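Local coordinates for 6-phosphogluconate dehydrogenase, NAD-binding (Mycolicibacterium smegmatis MC2 155, PDB 6SMT) that reduces imines with S-enantioselectivity as an imine reductase, using NADPH as the hydride donor, at the interface of chains A and B. Numbering follows the deposited sequence. Chains: chain A/B, 6-phosphogluconate dehydrogenase, NAD-binding.

Contact 1: the interface of chains A and B. Residues chain A 76, 101-103, 177; chain B 246, 250.
B:His250, on helix 241-257 of one subunit, lays its imidazole against A:Asp102 of the other, in the dimer typical of imine reductases, where helical domains of each chain reach the Rossmann domain of its partner. The packed part of the contact is the ring itself. With CG anti to the carbonyl carbon, chi1 -51° swings the imidazole onto A:Asp102. The carboxylate of A:Asp102 stacks on one face, the two planes 18° apart, with OD1 over the ring centre and 3.3 Å from CD2 of B:His250. On the opposite face the backbone O of B:Ser246, one helical turn earlier, also sits above the centre, so the ring is held flat between two oxygens. OD1 of A:Asp102 is itself steadied by the backbone N of A:Thr103 at 2.8 Å. CB of B:His250 lies 3.9 Å from CG2 of A:Thr103 and 4.0 Å from SD of A:Met177.

The looser part lies at the ring edge, where water takes over. In the ring plane, ND1 of B:His250 meets a water at 2.8 Å that also bonds OG of A:Ser101, a residue of the NADPH site. NE2 of B:His250 bonds a second water at 2.9 Å in a nearly straight line (168° at H), and this water lies 2.7 Å from the carboxylate OD2 of A:Asp76. OG of B:Ser246 reaches the same OD2 of A:Asp76 directly, but weakly, at 3.5 Å.

Contact 2: the interface of chains A and B. Residues chain A 211, 214, 217-218, 221; chain B 127, 179, 182-183, 186.
B:Phe183 drives its ring from helix 171-199 into a row of aliphatic side chains on helix 204-231 of chain A. CG stands anti to the backbone N (chi1 176°), which sends the ring away from its own helix. At the root, CB lies 3.9 Å from CG2 of A:Ile214, whose side chain crosses that of B:Phe183 at about a right angle. Further out, CD1 meets CD2 of A:Leu218 at 3.8 Å, the two side chains sliding past each other in opposite directions. CE1 touches CD1 of A:Ile217 at 3.8 Å and CD1 of A:Ile221 at 3.7 Å; CZ at the tip also meets this last methyl, A:Ile221 and the phenylalanine reaching tip to tip.

Nearer A:Ala211, B:Leu182 passes A:Ile214 antiparallel, its CD2 3.8 Å from CG2 of the isoleucine, while CD2 of B:Leu179 rests against the backbone of A:Ala211. OG of B:Ser186 turns back to its own helix and bonds O of B:Leu182 at 2.8 Å. B:Met127 and B:Phe183 also line a pocket holding (2S)-2-ethylhexan-1-ol, which may come from purification or crystallisation. Helix 204-231 of chain A thus packs on helix 171-199 of chain B, with B:Met127 joining from a loop of the nucleotide-binding domain.

Contact 3: the interface of chains A and B. Residues chain A 185, 189, 264, 267-268, 271; chain B 185, 188-189, 264-265.
A:Tyr271 and A:Phe268 bring their rings from helix 263-280 to B:Leu264 and B:Gly188 of chain B. One face of the tyrosine ring carries the backbone O of A:Ala267, 3.4 Å above the plane and over its centre, while its CE2 touches CD1 of B:Leu264, the two side chains crossing at a slant. The phenol OH holds a water at 2.7 Å, which in turn lies 3.0 Å from the backbone N of B:Leu264 in an almost straight bond (174° at H). The phenyl ring of A:Phe268 leads with CE1, which rests 3.7 Å from CA of B:Gly188.

At the two-fold axis the two Leu264 side chains cross obliquely, CG of B:Leu264 coming to 3.5 Å from O of A:Leu264. CD1 of B:Leu264 presses on CB of A:Ala267 at 3.6 Å, and its other methyl, CD2, on CG2 of A:Thr185. Each Thr185 points this methyl at the partner helix, CG2 being anti to the backbone N (chi1 -59° to OG1 in chain A); CG2 of A:Thr185 lies 3.6 Å from CA of B:Gly189, where the absence of a side chain probably allows the close approach. The site lies about the two-fold axis, where both copies of helices 171-199 and 263-280 meet.

Contact 1: the interface of chains A and B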
loop_
_atom_site.group_PDB
_atom_site.type_symbol
_atom_site.label_atom_id
_atom_site.label_comp_id
_atom_site.label_asym_id
_atom_site.label_seq_id
_atom_site.Cartn_x
_atom_site.Cartn_y
_atom_site.Cartn_z
ATOM N N ASP A 76 9.994 -0.616 22.023
ATOM C CA ASP A 76 8.590 -0.650 22.457
ATOM C C ASP A 76 8.522 -0.142 23.882
ATOM O O ASP A 76 9.531 0.319 24.467
ATOM C CB ASP A 76 8.074 -2.083 22.394
ATOM C CG ASP A 76 8.768 -3.042 23.314
ATOM O OD1 ASP A 76 9.547 -2.784 24.217
ATOM O OD2 ASP A 76 8.668 -4.331 23.010
ATOM N N SER A 101 7.247 3.122 19.330
ATOM C CA SER A 101 5.952 2.684 18.791
ATOM C C SER A 101 5.303 1.608 19.629
ATOM O O SER A 101 5.878 0.544 19.809
ATOM C CB SER A 101 6.120 2.316 17.328
ATOM O OG SER A 101 4.841 1.974 16.785
ATOM N N ASP A 102 4.123 1.846 20.143
ATOM C CA ASP A 102 3.359 0.873 20.920
ATOM C C ASP A 102 1.892 1.317 20.978
ATOM O O ASP A 102 1.486 2.279 20.317
ATOM C CB ASP A 102 3.997 0.652 22.294
ATOM C CG ASP A 102 3.909 -0.733 22.911
ATOM O OD1 ASP A 102 2.810 -1.358 22.745
ATOM O OD2 ASP A 102 4.844 -1.142 23.707
ATOM N N THR A 103 1.083 0.620 21.742
ATOM C CA THR A 103 -0.369 0.805 21.686
ATOM C C THR A 103 -0.747 2.035 22.502
ATOM O O THR A 103 -0.046 2.567 23.370
ATOM C CB THR A 103 -1.104 -0.389 22.266
ATOM O OG1 THR A 103 -0.735 -0.457 23.638
ATOM C CG2 THR A 103 -0.767 -1.659 21.531
ATOM N N MET A 177 -1.167 3.392 15.185
ATOM C CA MET A 177 -1.718 2.015 14.920
ATOM C C MET A 177 -2.384 1.979 13.539
ATOM O O MET A 177 -2.198 1.016 12.793
ATOM C CB MET A 177 -2.715 1.587 15.969
ATOM C CG MET A 177 -2.121 1.425 17.362
ATOM S SD MET A 177 -0.808 0.200 17.602
ATOM C CE MET A 177 0.647 1.103 17.281
ATOM N N SER B 246 8.078 -6.651 16.843
ATOM C CA SER B 246 7.421 -6.042 17.972
ATOM C C SER B 246 6.232 -5.209 17.522
ATOM O O SER B 246 5.121 -5.322 18.028
ATOM C CB SER B 246 8.418 -5.140 18.664
ATOM O OG SER B 246 7.778 -4.404 19.666
ATOM N N HIS B 250 1.660 -5.112 18.209
ATOM C CA HIS B 250 0.849 -3.969 18.649
ATOM C C HIS B 250 -0.343 -3.729 17.758
ATOM O O HIS B 250 -1.452 -3.502 18.197
ATOM C CB HIS B 250 1.727 -2.735 18.751
ATOM C CG HIS B 250 2.946 -2.866 19.512
ATOM N ND1 HIS B 250 4.064 -2.109 19.225
ATOM C CD2 HIS B 250 3.321 -3.712 20.511
ATOM C CE1 HIS B 250 5.038 -2.487 19.987
ATOM N NE2 HIS B 250 4.603 -3.490 20.832
HETATM O O HOH W 1 3.802 -0.514 16.967
HETATM O O HOH W 2 6.136 -5.153 22.636
#

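Contact 2: the interface of chains A and B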
loop_
_atom_site.group_PDB
_atom_site.type_symbol
_atom_site.label_atom_id
_atom_site.label_comp_id
_atom_site.label_asym_id
_atom_site.label_seq_id
_atom_site.Cartn_x
_atom_site.Cartn_y
_atom_site.Cartn_z
ATOM N N ALA A 211 5.247 -0.541 -10.463
ATOM C CA ALA A 211 4.883 -0.491 -9.043
ATOM C C ALA A 211 4.786 0.940 -8.546
ATOM O O ALA A 211 3.881 1.304 -7.787
ATOM C CB ALA A 211 5.892 -1.252 -8.210
ATOM N N ILE A 214 1.406 2.127 -9.458
ATOM C CA ILE A 214 0.358 1.716 -8.495
ATOM C C ILE A 214 0.392 2.652 -7.275
ATOM O O ILE A 214 -0.643 3.083 -6.821
ATOM C CB ILE A 214 0.540 0.256 -8.105
ATOM C CG1 ILE A 214 0.265 -0.664 -9.289
ATOM C CG2 ILE A 214 -0.347 -0.080 -6.905
ATOM C CD1 ILE A 214 -1.133 -0.641 -9.875
ATOM N N ILE A 217 -1.593 5.753 -7.908
ATOM C CA ILE A 217 -3.067 5.741 -7.911
ATOM C C ILE A 217 -3.648 5.644 -6.515
ATOM O O ILE A 217 -4.888 5.828 -6.341
ATOM C CB ILE A 217 -3.650 4.659 -8.831
ATOM C CG1 ILE A 217 -3.450 3.225 -8.343
ATOM C CG2 ILE A 217 -3.139 4.867 -10.262
ATOM C CD1 ILE A 217 -4.247 2.198 -9.095
ATOM N N LEU A 218 -2.846 5.302 -5.520
ATOM C CA LEU A 218 -3.466 5.032 -4.194
ATOM C C LEU A 218 -4.066 6.267 -3.586
ATOM O O LEU A 218 -5.149 6.115 -2.988
ATOM C CB LEU A 218 -2.412 4.461 -3.236
ATOM C CG LEU A 218 -1.803 3.124 -3.615
ATOM C CD1 LEU A 218 -0.738 2.698 -2.588
ATOM C CD2 LEU A 218 -2.876 2.030 -3.692
ATOM N N ILE A 221 -7.640 7.090 -4.846
ATOM C CA ILE A 221 -8.545 5.979 -4.506
ATOM C C ILE A 221 -8.868 5.997 -3.033
ATOM O O ILE A 221 -10.033 5.854 -2.656
ATOM C CB ILE A 221 -7.937 4.665 -5.013
ATOM C CG1 ILE A 221 -8.016 4.662 -6.554
ATOM C CG2 ILE A 221 -8.681 3.501 -4.432
ATOM C CD1 ILE A 221 -7.263 3.531 -7.233
ATOM N N MET B 127 -4.112 -0.594 -15.753
ATOM C CA MET B 127 -3.530 -0.506 -14.413
ATOM C C MET B 127 -3.959 0.746 -13.665
ATOM O O MET B 127 -3.375 1.039 -12.595
ATOM C CB MET B 127 -2.001 -0.546 -14.537
ATOM C CG MET B 127 -1.510 -1.773 -15.280
ATOM S SD MET B 127 -2.177 -3.331 -14.835
ATOM C CE MET B 127 -2.026 -3.325 -13.064
ATOM N N LEU B 179 1.103 -6.518 -9.911
ATOM C CA LEU B 179 0.723 -5.142 -9.616
ATOM C C LEU B 179 -0.621 -5.121 -8.899
ATOM O O LEU B 179 -0.847 -4.319 -7.939
ATOM C CB LEU B 179 0.672 -4.341 -10.899
ATOM C CG LEU B 179 2.041 -4.200 -11.595
ATOM C CD1 LEU B 179 1.796 -3.667 -13.002
ATOM C CD2 LEU B 179 2.965 -3.278 -10.825
ATOM N N LEU B 182 -0.075 -6.079 -5.206
ATOM C CA LEU B 182 0.325 -4.859 -4.435
ATOM C C LEU B 182 -0.892 -3.996 -4.169
ATOM O O LEU B 182 -1.102 -3.529 -3.031
ATOM C CB LEU B 182 1.403 -4.150 -5.218
ATOM C CG LEU B 182 1.746 -2.758 -4.727
ATOM C CD1 LEU B 182 2.261 -2.820 -3.309
ATOM C CD2 LEU B 182 2.668 -2.048 -5.657
ATOM N N PHE B 183 -1.637 -3.687 -5.213
ATOM C CA PHE B 183 -2.748 -2.752 -5.115
ATOM C C PHE B 183 -3.798 -3.221 -4.105
ATOM O O PHE B 183 -4.179 -2.498 -3.164
ATOM C CB PHE B 183 -3.387 -2.550 -6.464
ATOM C CG PHE B 183 -4.611 -1.670 -6.393
ATOM C CD1 PHE B 183 -4.515 -0.317 -6.160
ATOM C CD2 PHE B 183 -5.884 -2.219 -6.466
ATOM C CE1 PHE B 183 -5.659 0.463 -6.020
ATOM C CE2 PHE B 183 -7.026 -1.450 -6.361
ATOM C CZ PHE B 183 -6.910 -0.101 -6.139
ATOM N N SER B 186 -2.789 -3.424 -0.505
ATOM C CA SER B 186 -2.742 -2.050 0.045
ATOM C C SER B 186 -4.152 -1.570 0.375
ATOM O O SER B 186 -4.374 -0.976 1.460
ATOM C CB SER B 186 -2.023 -1.142 -0.942
ATOM O OG SER B 186 -0.666 -1.556 -1.153
#

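Contact 3: the interface of chains A and B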
loop_
_atom_site.group_PDB
_atom_site.type_symbol
_atom_site.label_atom_id
_atom_site.label_comp_id
_atom_site.label_asym_id
_atom_site.label_seq_id
_atom_site.Cartn_x
_atom_site.Cartn_y
_atom_site.Cartn_z
ATOM N N THR A 185 1.008 -3.397 5.887
ATOM C CA THR A 185 0.181 -4.257 5.013
ATOM C C THR A 185 0.611 -4.025 3.564
ATOM O O THR A 185 0.780 -4.983 2.786
ATOM C CB THR A 185 -1.293 -3.997 5.226
ATOM O OG1 THR A 185 -1.654 -4.234 6.601
ATOM C CG2 THR A 185 -2.144 -4.892 4.373
ATOM N N GLY A 189 2.310 -6.619 0.887
ATOM C CA GLY A 189 1.876 -6.835 -0.489
ATOM C C GLY A 189 2.986 -6.628 -1.488
ATOM O O GLY A 189 3.132 -7.434 -2.445
ATOM N N LEU A 264 -2.041 -13.023 2.853
ATOM C CA LEU A 264 -2.696 -11.712 2.873
ATOM C C LEU A 264 -3.861 -11.668 1.888
ATOM O O LEU A 264 -4.977 -11.225 2.281
ATOM C CB LEU A 264 -1.680 -10.575 2.639
ATOM C CG LEU A 264 -0.952 -10.116 3.939
ATOM C CD1 LEU A 264 0.203 -10.984 4.238
ATOM C CD2 LEU A 264 -0.466 -8.683 3.842
ATOM N N ALA A 267 -6.887 -13.673 3.254
ATOM C CA ALA A 267 -7.657 -12.896 4.233
ATOM C C ALA A 267 -8.528 -11.897 3.534
ATOM O O ALA A 267 -9.706 -11.738 3.811
ATOM C CB ALA A 267 -6.715 -12.310 5.244
ATOM N N PHE A 268 -7.948 -11.213 2.533
ATOM C CA PHE A 268 -8.731 -10.223 1.777
ATOM C C PHE A 268 -9.931 -10.866 1.077
ATOM O O PHE A 268 -11.053 -10.367 1.089
ATOM C CB PHE A 268 -7.813 -9.444 0.804
ATOM C CG PHE A 268 -8.475 -8.299 0.105
ATOM C CD1 PHE A 268 -8.954 -7.204 0.833
ATOM C CD2 PHE A 268 -8.700 -8.267 -1.261
ATOM C CE1 PHE A 268 -9.599 -6.147 0.250
ATOM C CE2 PHE A 268 -9.331 -7.192 -1.853
ATOM C CZ PHE A 268 -9.732 -6.131 -1.130
ATOM N N TYR A 271 -12.964 -11.361 3.222
ATOM C CA TYR A 271 -13.828 -10.170 3.376
ATOM C C TYR A 271 -14.642 -9.910 2.134
ATOM O O TYR A 271 -15.855 -9.513 2.205
ATOM C CB TYR A 271 -13.011 -8.920 3.691
ATOM C CG TYR A 271 -12.020 -9.119 4.787
ATOM C CD1 TYR A 271 -12.318 -9.769 5.995
ATOM C CD2 TYR A 271 -10.761 -8.562 4.674
ATOM C CE1 TYR A 271 -11.383 -9.878 7.013
ATOM C CE2 TYR A 271 -9.804 -8.694 5.656
ATOM C CZ TYR A 271 -10.104 -9.365 6.841
ATOM O OH TYR A 271 -9.191 -9.512 7.856
ATOM N N THR B 185 -3.761 -5.618 -1.842
ATOM C CA THR B 185 -3.253 -5.802 -0.486
ATOM C C THR B 185 -3.262 -4.453 0.216
ATOM O O THR B 185 -3.664 -4.332 1.370
ATOM C CB THR B 185 -1.915 -6.487 -0.491
ATOM O OG1 THR B 185 -2.014 -7.763 -1.177
ATOM C CG2 THR B 185 -1.432 -6.741 0.911
ATOM N N GLY B 188 -6.756 -3.416 1.090
ATOM C CA GLY B 188 -7.152 -4.193 2.300
ATOM C C GLY B 188 -6.595 -3.545 3.542
ATOM O O GLY B 188 -7.337 -3.367 4.551
ATOM N N GLY B 189 -5.326 -3.149 3.520
ATOM C CA GLY B 189 -4.700 -2.435 4.644
ATOM C C GLY B 189 -5.402 -1.141 4.930
ATOM O O GLY B 189 -5.631 -0.784 6.110
ATOM N N LEU B 264 -4.893 -9.885 7.723
ATOM C CA LEU B 264 -3.758 -9.534 6.879
ATOM C C LEU B 264 -2.511 -9.367 7.741
ATOM O O LEU B 264 -1.437 -9.901 7.424
ATOM C CB LEU B 264 -4.010 -8.306 5.999
ATOM C CG LEU B 264 -4.689 -8.625 4.636
ATOM C CD1 LEU B 264 -6.118 -8.805 4.898
ATOM C CD2 LEU B 264 -4.394 -7.604 3.591
ATOM N N LEU B 265 -2.611 -8.654 8.860
ATOM C CA LEU B 265 -1.441 -8.467 9.724
ATOM C C LEU B 265 -0.991 -9.780 10.362
ATOM O O LEU B 265 0.211 -9.958 10.585
ATOM C CB LEU B 265 -1.731 -7.454 10.843
ATOM C CG LEU B 265 -1.927 -6.014 10.378
ATOM C CD1 LEU B 265 -2.735 -5.256 11.421
ATOM C CD2 LEU B 265 -0.605 -5.397 10.096
HETATM O O HOH W 3 -7.052 -7.849 8.054
#

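The long helix 171-199 runs through all three contacts: A:Met177 belongs to contact 1, B:Leu179, B:Leu182, B:Phe183 and B:Ser186 to contact 2, and B:Gly188 with Thr185 and Gly189 of both chains to contact 3. Between centres of C-alpha atoms, contacts 2 and 3 are about 14 Å apart, contacts 1 and 3 about 19 Å, and contacts 1 and 2 about 27 Å. Contact 3 is thus central, and the other two flank it, each repeated by the two-fold symmetry. The mainly apolar centre joins the helical domains, whereas contact 1 brings the partner chain beside the NADPH site, suggesting that dimer assembly shapes the cofactor's surroundings.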